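Local coordinates for protein retinol dehydratase (Spodoptera frugiperda, PDB 1FMJ) that converts retinol to anhydroretinol, a dehydratase built on the sulfotransferase fold that binds retinol together with adenosine-3',5'-diphosphate, at residues Arg185-His196 / Arg312-Phe323. Sequence-based numbering, arbitrary orientation.
Sequences RDPRDVAVSSFH and RKGKAGCWRDYF. With HG (mercury (II) ion), chain E; A3P (adenosine-3'-5'-diphosphate), chain G.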
loop_
_atom_site.group_PDB
_atom_site.type_symbol
_atom_site.label_atom_id
_atom_site.label_comp_id
_atom_site.label_asym_id
_atom_site.label_seq_id
_atom_site.Cartn_x
_atom_site.Cartn_y
_atom_site.Cartn_z
ATOM N N ARG A 185 5.586 5.002 -7.917
ATOM C CA ARG A 185 5.895 4.131 -9.041
ATOM C C ARG A 185 5.024 4.556 -10.217
ATOM O O ARG A 185 3.928 5.076 -10.020
ATOM C CB ARG A 185 5.572 2.685 -8.650
ATOM C CG ARG A 185 5.937 1.627 -9.686
ATOM C CD ARG A 185 5.442 0.253 -9.242
ATOM N NE ARG A 185 5.850 -0.788 -10.182
ATOM C CZ ARG A 185 5.495 -2.065 -10.099
ATOM N NH1 ARG A 185 4.711 -2.489 -9.107
ATOM N NH2 ARG A 185 5.934 -2.924 -11.013
ATOM N N ASP A 186 5.516 4.341 -11.433
ATOM C CA ASP A 186 4.766 4.690 -12.641
ATOM C C ASP A 186 3.335 4.210 -12.402
ATOM O O ASP A 186 3.123 3.040 -12.108
ATOM C CB ASP A 186 5.364 3.956 -13.842
ATOM C CG ASP A 186 4.763 4.391 -15.162
ATOM O OD1 ASP A 186 3.518 4.472 -15.279
ATOM O OD2 ASP A 186 5.554 4.651 -16.088
ATOM N N PRO A 187 2.341 5.104 -12.540
ATOM C CA PRO A 187 0.918 4.802 -12.335
ATOM C C PRO A 187 0.384 3.636 -13.171
ATOM O O PRO A 187 -0.503 2.893 -12.735
ATOM C CB PRO A 187 0.217 6.111 -12.711
ATOM C CG PRO A 187 1.276 7.141 -12.635
ATOM C CD PRO A 187 2.506 6.455 -13.102
ATOM N N ARG A 188 0.907 3.487 -14.378
ATOM C CA ARG A 188 0.443 2.427 -15.260
ATOM C C ARG A 188 0.783 1.029 -14.751
ATOM O O ARG A 188 -0.047 0.123 -14.839
ATOM C CB ARG A 188 0.975 2.677 -16.669
ATOM C CG ARG A 188 0.347 3.928 -17.276
ATOM C CD ARG A 188 1.130 4.460 -18.452
ATOM N NE ARG A 188 2.477 4.838 -18.063
ATOM C CZ ARG A 188 3.326 5.478 -18.854
ATOM N NH1 ARG A 188 2.962 5.812 -20.083
ATOM N NH2 ARG A 188 4.538 5.785 -18.412
ATOM N N ASP A 189 1.983 0.861 -14.201
ATOM C CA ASP A 189 2.401 -0.423 -13.639
ATOM C C ASP A 189 1.710 -0.656 -12.293
ATOM O O ASP A 189 1.478 -1.793 -11.885
ATOM C CB ASP A 189 3.919 -0.459 -13.436
ATOM C CG ASP A 189 4.675 -0.541 -14.738
ATOM O OD1 ASP A 189 4.171 -1.217 -15.662
ATOM O OD2 ASP A 189 5.780 0.048 -14.830
ATOM N N VAL A 190 1.426 0.436 -11.590
ATOM C CA VAL A 190 0.731 0.378 -10.313
ATOM C C VAL A 190 -0.675 -0.161 -10.584
ATOM O O VAL A 190 -1.206 -0.977 -9.823
ATOM C CB VAL A 190 0.613 1.799 -9.672
ATOM C CG1 VAL A 190 -0.330 1.763 -8.491
ATOM C CG2 VAL A 190 1.985 2.295 -9.219
ATOM N N ALA A 191 -1.277 0.307 -11.672
ATOM C CA ALA A 191 -2.622 -0.120 -12.045
ATOM C C ALA A 191 -2.612 -1.619 -12.337
ATOM O O ALA A 191 -3.471 -2.355 -11.858
ATOM C CB ALA A 191 -3.103 0.655 -13.267
ATOM N N VAL A 192 -1.632 -2.068 -13.118
ATOM C CA VAL A 192 -1.515 -3.494 -13.441
ATOM C C VAL A 192 -1.284 -4.301 -12.159
ATOM O O VAL A 192 -1.927 -5.323 -11.939
ATOM C CB VAL A 192 -0.350 -3.767 -14.425
ATOM C CG1 VAL A 192 -0.125 -5.286 -14.582
ATOM C CG2 VAL A 192 -0.676 -3.181 -15.771
ATOM N N SER A 193 -0.384 -3.838 -11.302
ATOM C CA SER A 193 -0.121 -4.575 -10.071
ATOM C C SER A 193 -1.327 -4.543 -9.135
ATOM O O SER A 193 -1.594 -5.513 -8.422
ATOM C CB SER A 193 1.109 -4.026 -9.344
ATOM O OG SER A 193 1.413 -4.834 -8.211
ATOM N N SER A 194 -2.050 -3.427 -9.133
ATOM C CA SER A 194 -3.225 -3.299 -8.285
ATOM C C SER A 194 -4.329 -4.210 -8.817
ATOM O O SER A 194 -5.104 -4.772 -8.053
ATOM C CB SER A 194 -3.698 -1.844 -8.246
ATOM O OG SER A 194 -2.759 -1.028 -7.563
ATOM N N PHE A 195 -4.390 -4.354 -10.138
ATOM C CA PHE A 195 -5.386 -5.215 -10.758
ATOM C C PHE A 195 -5.191 -6.637 -10.228
ATOM O O PHE A 195 -6.128 -7.240 -9.712
ATOM C CB PHE A 195 -5.226 -5.189 -12.285
ATOM C CG PHE A 195 -5.976 -6.289 -13.008
ATOM C CD1 PHE A 195 -7.368 -6.302 -13.051
ATOM C CD2 PHE A 195 -5.280 -7.297 -13.669
ATOM C CE1 PHE A 195 -8.055 -7.305 -13.748
ATOM C CE2 PHE A 195 -5.957 -8.302 -14.368
ATOM C CZ PHE A 195 -7.347 -8.302 -14.408
ATOM N N HIS A 196 -3.966 -7.151 -10.347
ATOM C CA HIS A 196 -3.632 -8.499 -9.898
ATOM C C HIS A 196 -3.812 -8.709 -8.417
ATOM O O HIS A 196 -4.201 -9.794 -7.978
ATOM C CB HIS A 196 -2.195 -8.839 -10.271
ATOM C CG HIS A 196 -2.031 -9.241 -11.698
ATOM N ND1 HIS A 196 -2.452 -10.463 -12.176
ATOM C CD2 HIS A 196 -1.509 -8.579 -12.757
ATOM C CE1 HIS A 196 -2.195 -10.537 -13.469
ATOM N NE2 HIS A 196 -1.624 -9.406 -13.846
ATOM N N ARG A 312 4.707 -10.721 -7.188
ATOM C CA ARG A 312 4.380 -11.214 -8.523
ATOM C C ARG A 312 5.424 -11.257 -9.639
ATOM O O ARG A 312 5.947 -12.330 -9.952
ATOM C CB ARG A 312 3.149 -10.434 -8.996
ATOM C CG ARG A 312 2.378 -10.997 -10.186
ATOM C CD ARG A 312 1.147 -10.130 -10.442
ATOM N NE ARG A 312 1.531 -8.769 -10.823
ATOM C CZ ARG A 312 1.863 -8.400 -12.057
ATOM N NH1 ARG A 312 1.847 -9.291 -13.041
ATOM N NH2 ARG A 312 2.237 -7.149 -12.304
ATOM N N LYS A 313 5.708 -10.099 -10.240
ATOM C CA LYS A 313 6.650 -9.989 -11.356
ATOM C C LYS A 313 7.949 -9.249 -11.038
ATOM O O LYS A 313 9.034 -9.755 -11.303
ATOM C CB LYS A 313 5.957 -9.296 -12.529
ATOM C CG LYS A 313 5.596 -10.193 -13.704
ATOM C CD LYS A 313 6.776 -10.375 -14.644
ATOM C CE LYS A 313 6.353 -10.982 -15.977
ATOM N NZ LYS A 313 5.813 -12.377 -15.859
ATOM N N GLY A 314 7.834 -8.036 -10.507
ATOM C CA GLY A 314 9.008 -7.260 -10.153
ATOM C C GLY A 314 9.657 -6.447 -11.264
ATOM O O GLY A 314 10.793 -6.006 -11.125
ATOM N N LYS A 315 8.947 -6.227 -12.362
ATOM C CA LYS A 315 9.522 -5.471 -13.466
ATOM C C LYS A 315 8.915 -4.086 -13.571
ATOM O O LYS A 315 7.899 -3.783 -12.948
ATOM C CB LYS A 315 9.286 -6.192 -14.798
ATOM C CG LYS A 315 9.579 -7.680 -14.790
ATOM C CD LYS A 315 11.038 -7.974 -14.494
ATOM C CE LYS A 315 11.318 -9.470 -14.605
ATOM N NZ LYS A 315 12.718 -9.792 -14.219
ATOM N N ALA A 316 9.552 -3.249 -14.375
ATOM C CA ALA A 316 9.067 -1.906 -14.621
ATOM C C ALA A 316 8.789 -1.861 -16.118
ATOM O O ALA A 316 9.563 -2.402 -16.906
ATOM C CB ALA A 316 10.127 -0.892 -14.250
ATOM N N GLY A 317 7.678 -1.243 -16.506
ATOM C CA GLY A 317 7.344 -1.150 -17.918
ATOM C C GLY A 317 6.457 -2.248 -18.487
ATOM O O GLY A 317 6.174 -2.254 -19.691
ATOM N N CYS A 318 6.002 -3.172 -17.647
ATOM C CA CYS A 318 5.152 -4.253 -18.138
ATOM C C CYS A 318 3.759 -3.760 -18.511
ATOM O O CYS A 318 2.982 -4.494 -19.125
ATOM C CB CYS A 318 5.035 -5.365 -17.097
ATOM S SG CYS A 318 6.582 -6.253 -16.781
ATOM N N TRP A 319 3.442 -2.522 -18.138
ATOM C CA TRP A 319 2.133 -1.974 -18.455
ATOM C C TRP A 319 1.883 -2.024 -19.965
ATOM O O TRP A 319 0.736 -2.104 -20.409
ATOM C CB TRP A 319 2.003 -0.531 -17.961
ATOM C CG TRP A 319 2.931 0.430 -18.637
ATOM C CD1 TRP A 319 4.206 0.750 -18.256
ATOM C CD2 TRP A 319 2.661 1.193 -19.820
ATOM N NE1 TRP A 319 4.743 1.668 -19.125
ATOM C CE2 TRP A 319 3.818 1.959 -20.095
ATOM C CE3 TRP A 319 1.557 1.304 -20.676
ATOM C CZ2 TRP A 319 3.901 2.830 -21.192
ATOM C CZ3 TRP A 319 1.640 2.172 -21.768
ATOM C CH2 TRP A 319 2.806 2.924 -22.013
ATOM N N ARG A 320 2.954 -1.994 -20.750
ATOM C CA ARG A 320 2.819 -2.039 -22.208
ATOM C C ARG A 320 2.145 -3.324 -22.707
ATOM O O ARG A 320 1.597 -3.356 -23.816
ATOM C CB ARG A 320 4.189 -1.876 -22.871
ATOM C CG ARG A 320 4.805 -0.492 -22.669
ATOM C CD ARG A 320 5.995 -0.281 -23.584
ATOM N NE ARG A 320 6.516 1.087 -23.544
ATOM C CZ ARG A 320 5.866 2.161 -23.989
ATOM N NH1 ARG A 320 4.651 2.048 -24.511
ATOM N NH2 ARG A 320 6.445 3.355 -23.940
ATOM N N ASP A 321 2.184 -4.376 -21.891
ATOM C CA ASP A 321 1.554 -5.646 -22.258
ATOM C C ASP A 321 0.085 -5.666 -21.878
ATOM O O ASP A 321 -0.623 -6.613 -22.213
ATOM C CB ASP A 321 2.230 -6.828 -21.561
ATOM C CG ASP A 321 3.660 -7.020 -21.991
ATOM O OD1 ASP A 321 3.905 -7.047 -23.214
ATOM O OD2 ASP A 321 4.540 -7.155 -21.107
ATOM N N TYR A 322 -0.372 -4.621 -21.189
ATOM C CA TYR A 322 -1.759 -4.540 -20.738
ATOM C C TYR A 322 -2.588 -3.394 -21.309
ATOM O O TYR A 322 -3.812 -3.418 -21.229
ATOM C CB TYR A 322 -1.812 -4.434 -19.212
ATOM C CG TYR A 322 -1.365 -5.661 -18.463
ATOM C CD1 TYR A 322 -0.018 -5.979 -18.344
ATOM C CD2 TYR A 322 -2.298 -6.492 -17.842
ATOM C CE1 TYR A 322 0.396 -7.092 -17.617
ATOM C CE2 TYR A 322 -1.901 -7.606 -17.121
ATOM C CZ TYR A 322 -0.553 -7.904 -17.006
ATOM O OH TYR A 322 -0.158 -9.006 -16.277
ATOM N N PHE A 323 -1.927 -2.383 -21.860
ATOM C CA PHE A 323 -2.624 -1.235 -22.430
ATOM C C PHE A 323 -2.633 -1.280 -23.955
ATOM O O PHE A 323 -1.579 -1.425 -24.584
ATOM C CB PHE A 323 -1.946 0.066 -22.002
ATOM C CG PHE A 323 -2.059 0.368 -20.540
ATOM C CD1 PHE A 323 -1.553 -0.510 -19.590
ATOM C CD2 PHE A 323 -2.646 1.556 -20.113
ATOM C CE1 PHE A 323 -1.626 -0.211 -18.230
ATOM C CE2 PHE A 323 -2.727 1.865 -18.760
ATOM C CZ PHE A 323 -2.214 0.978 -17.814
HETATM HG HG HG E . 7.232 -7.126 -19.200
HETATM P P1 A3P G . 4.393 -6.239 -9.528
HETATM O O1P A3P G . 2.963 -6.546 -9.348
HETATM O O2P A3P G . 5.203 -7.472 -9.625
HETATM O O3P A3P G . 4.595 -5.415 -10.730
HETATM P P2 A3P G . 3.808 -3.203 -2.602
HETATM O O4P A3P G . 4.744 -3.889 -1.698
HETATM O O5P A3P G . 3.781 -1.751 -2.323
HETATM O O6P A3P G . 2.448 -3.798 -2.467
HETATM O "O5'" A3P G . 4.297 -3.404 -4.091
HETATM C "C5'" A3P G . 4.406 -4.692 -4.674
HETATM C "C4'" A3P G . 5.160 -4.629 -6.007
HETATM O "O4'" A3P G . 6.585 -4.707 -5.717
HETATM C "C3'" A3P G . 4.862 -5.830 -6.906
HETATM O "O3'" A3P G . 4.902 -5.391 -8.284
HETATM C "C2'" A3P G . 5.938 -6.802 -6.467
HETATM O "O2'" A3P G . 6.154 -7.966 -7.260
HETATM C "C1'" A3P G . 7.129 -5.862 -6.365
HETATM N N9 A3P G . 8.227 -6.422 -5.568
HETATM C C8 A3P G . 8.192 -7.031 -4.324
HETATM N N7 A3P G . 9.352 -7.428 -3.872
HETATM C C5 A3P G . 10.234 -7.062 -4.880
HETATM C C6 A3P G . 11.657 -7.195 -5.042
HETATM N N6 A3P G . 12.448 -7.762 -4.126
HETATM N N1 A3P G . 12.236 -6.702 -6.210
HETATM C C2 A3P G . 11.460 -6.110 -7.174
HETATM N N3 A3P G . 10.104 -5.929 -7.136
HETATM C C4 A3P G . 9.552 -6.432 -5.954
HETATM O O HOH W 1 0.165 -7.657 -8.198
#
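Part of the 3'-phosphate site of the sulfotransferase fold lies where the RKGxxGxW motif (Arg312 to Trp319), in segment 312-323, meets helix 187-200 and Arg312 crosses His196. Arg312 NE reaches phosphate O1P of A3P at 3.0 Å, and Ser193 OG hydrogen-bonds the same oxygen at 2.6 Å. Arg185, extended from CG to NE, brings NH2 to phosphate O3P at 2.8 Å. Glycine suits positions 314 and 317, where a side chain would jam against the preceding carbonyl O; Gly314 N donates a hydrogen bond to A3P O2P. Asp189 fastens the motif's C-terminal end: its OD2 takes Gly317 N at 2.8 Å, nearly straight at 169°, while OD1 accepts from Trp319 N. Next to it, the Arg188 guanidinium lies flat on the Trp319 ring, planes 15° apart, its chain bent at chi3 (-61°) so that NE and NH2 also grip the two oxygens of Asp186, the helix N-cap, side-on. With Arg188 replaced by alanine, the Asp186 carboxylate would probably lose its charged mate, and Trp319 the guanidinium on one face. Further along, Val192 CG1 sits over the Tyr322 ring, 3.6 Å from its centroid. His196, its ND1 hydrogen-bonded to Glu308, meets Tyr322 OH with NE2 at 2.9 Å, while Arg312 CD rests over one face of the His196 ring.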